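Local coordinates for protein modulator of the activity of Ets CG15085-PA (Drosophila melanogaster, PDB 1SV0) that probably regulates the Ets transcriptional repressor Yan by binding its SAM domain through a SAM domain of its own and so opposing Yan polymerisation, at residues A36-K41 with C59-G64. Numbering follows the deposited sequence.
Sequences AELPQK and CRVPVG
In this all-helical SAM domain the short helix 37-40 faces the C-terminal end of helix 54-60 and the turn leading into helix 65-80, and Lys41 meets Arg60 where they come together at the surface. Arg60 NE donates to the backbone O of Lys41 at 3.0 Å, a nearly straight bond (160° at the hydrogen) that meets the edge of the guanidinium close to its plane. The two side chains also touch at their roots, Lys41 CB lying 4.0 Å from Arg60 CB, before the lysine bends at its second torsion and carries its amine away. The arginine chain turns instead at chi3 (121°), which brings NE toward the carbonyl oxygen. Alongside, Leu38 CD1 meets Val61 CG2 at 3.8 Å, the side chains crossing at about a right angle; Leu38 also packs on Leu23 of helix 16-30, and Val61 on Phe42. The rest of the guanidinium is shared out: NH1 bonds Met56 O and forms a salt bridge with Asp63 of the Yan (pokkuri) chain, while NH2 bonds Gly60 O of that chain. A methionine in place of Arg60 would probably leave the Lys41 carbonyl without this donor and Asp63 of the Yan chain without its cationic mate. Intramolecular bonds from NE and NH1 thus fix the rotation of a guanidinium that reaches directly into the Mae–Yan interface.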
loop_
_atom_site.group_PDB
_atom_site.type_symbol
_atom_site.label_atom_id
_atom_site.label_comp_id
_atom_site.label_asym_id
_atom_site.label_seq_id
_atom_site.Cartn_x
_atom_site.Cartn_y
_atom_site.Cartn_z
ATOM N N ALA C 36 10.898 -5.560 15.416
ATOM C CA ALA C 36 9.596 -4.908 15.426
ATOM C C ALA C 36 9.513 -3.814 14.357
ATOM O O ALA C 36 8.428 -3.460 13.900
ATOM C CB ALA C 36 9.325 -4.314 16.810
ATOM N N GLU C 37 10.663 -3.284 13.953
ATOM C CA GLU C 37 10.693 -2.232 12.943
ATOM C C GLU C 37 10.426 -2.714 11.521
ATOM O O GLU C 37 9.937 -1.945 10.688
ATOM C CB GLU C 37 12.037 -1.506 12.972
ATOM C CG GLU C 37 12.459 -1.059 14.353
ATOM C CD GLU C 37 13.680 -1.807 14.838
ATOM O OE1 GLU C 37 14.758 -1.634 14.222
ATOM O OE2 GLU C 37 13.561 -2.570 15.823
ATOM N N LEU C 38 10.759 -3.970 11.225
ATOM C CA LEU C 38 10.525 -4.489 9.879
ATOM C C LEU C 38 9.055 -4.336 9.485
ATOM O O LEU C 38 8.741 -3.704 8.480
ATOM C CB LEU C 38 10.931 -5.968 9.778
ATOM C CG LEU C 38 10.680 -6.600 8.401
ATOM C CD1 LEU C 38 11.648 -5.996 7.383
ATOM C CD2 LEU C 38 10.862 -8.117 8.476
ATOM N N PRO C 39 8.134 -4.912 10.271
ATOM C CA PRO C 39 6.714 -4.785 9.923
ATOM C C PRO C 39 6.197 -3.353 9.951
ATOM O O PRO C 39 5.273 -3.011 9.218
ATOM C CB PRO C 39 6.019 -5.688 10.941
ATOM C CG PRO C 39 6.960 -5.693 12.109
ATOM C CD PRO C 39 8.307 -5.791 11.440
ATOM N N GLN C 40 6.796 -2.509 10.785
ATOM C CA GLN C 40 6.370 -1.116 10.852
ATOM C C GLN C 40 6.630 -0.392 9.530
ATOM O O GLN C 40 6.035 0.651 9.270
ATOM C CB GLN C 40 7.082 -0.393 12.003
ATOM C CG GLN C 40 6.607 -0.851 13.369
ATOM C CD GLN C 40 7.303 -0.140 14.511
ATOM O OE1 GLN C 40 8.485 -0.354 14.761
ATOM N NE2 GLN C 40 6.567 0.712 15.212
ATOM N N LYS C 41 7.518 -0.941 8.701
ATOM C CA LYS C 41 7.820 -0.339 7.398
ATOM C C LYS C 41 6.701 -0.676 6.408
ATOM O O LYS C 41 6.604 -0.074 5.334
ATOM C CB LYS C 41 9.137 -0.887 6.821
ATOM C CG LYS C 41 10.375 -0.689 7.691
ATOM C CD LYS C 41 10.752 0.771 7.811
ATOM C CE LYS C 41 12.020 0.937 8.644
ATOM N NZ LYS C 41 12.382 2.374 8.842
ATOM N N CYS C 59 13.472 0.265 -0.821
ATOM C CA CYS C 59 13.501 1.527 -0.099
ATOM C C CYS C 59 13.285 1.293 1.395
ATOM O O CYS C 59 13.887 1.954 2.243
ATOM C CB CYS C 59 12.409 2.451 -0.641
ATOM S SG CYS C 59 12.326 4.041 0.178
ATOM N N ARG C 60 12.425 0.334 1.706
ATOM C CA ARG C 60 12.103 0.006 3.083
ATOM C C ARG C 60 13.117 -0.985 3.653
ATOM O O ARG C 60 13.562 -0.852 4.786
ATOM C CB ARG C 60 10.684 -0.578 3.133
ATOM C CG ARG C 60 9.719 0.137 2.178
ATOM C CD ARG C 60 8.363 -0.557 2.078
ATOM N NE ARG C 60 7.269 0.324 2.481
ATOM C CZ ARG C 60 6.818 1.340 1.752
ATOM N NH1 ARG C 60 7.360 1.602 0.570
ATOM N NH2 ARG C 60 5.844 2.107 2.213
ATOM N N VAL C 61 13.485 -1.974 2.852
ATOM C CA VAL C 61 14.430 -2.999 3.284
ATOM C C VAL C 61 15.513 -3.155 2.216
ATOM O O VAL C 61 15.401 -4.009 1.334
ATOM C CB VAL C 61 13.713 -4.359 3.466
ATOM C CG1 VAL C 61 14.584 -5.303 4.286
ATOM C CG2 VAL C 61 12.359 -4.148 4.130
ATOM N N PRO C 62 16.573 -2.323 2.275
ATOM C CA PRO C 62 17.662 -2.390 1.293
ATOM C C PRO C 62 18.396 -3.728 1.333
ATOM O O PRO C 62 18.864 -4.220 0.306
ATOM C CB PRO C 62 18.553 -1.209 1.683
ATOM C CG PRO C 62 18.370 -1.138 3.166
ATOM C CD PRO C 62 16.869 -1.324 3.316
ATOM N N VAL C 63 18.484 -4.312 2.523
ATOM C CA VAL C 63 19.138 -5.601 2.694
ATOM C C VAL C 63 18.095 -6.714 2.821
ATOM O O VAL C 63 17.638 -7.023 3.925
ATOM C CB VAL C 63 20.027 -5.612 3.958
ATOM C CG1 VAL C 63 20.777 -6.943 4.059
ATOM C CG2 VAL C 63 21.012 -4.447 3.912
ATOM N N GLY C 64 17.717 -7.307 1.689
ATOM C CA GLY C 64 16.733 -8.382 1.711
ATOM C C GLY C 64 15.410 -8.034 1.053
ATOM O O GLY C 64 14.569 -8.912 0.823
#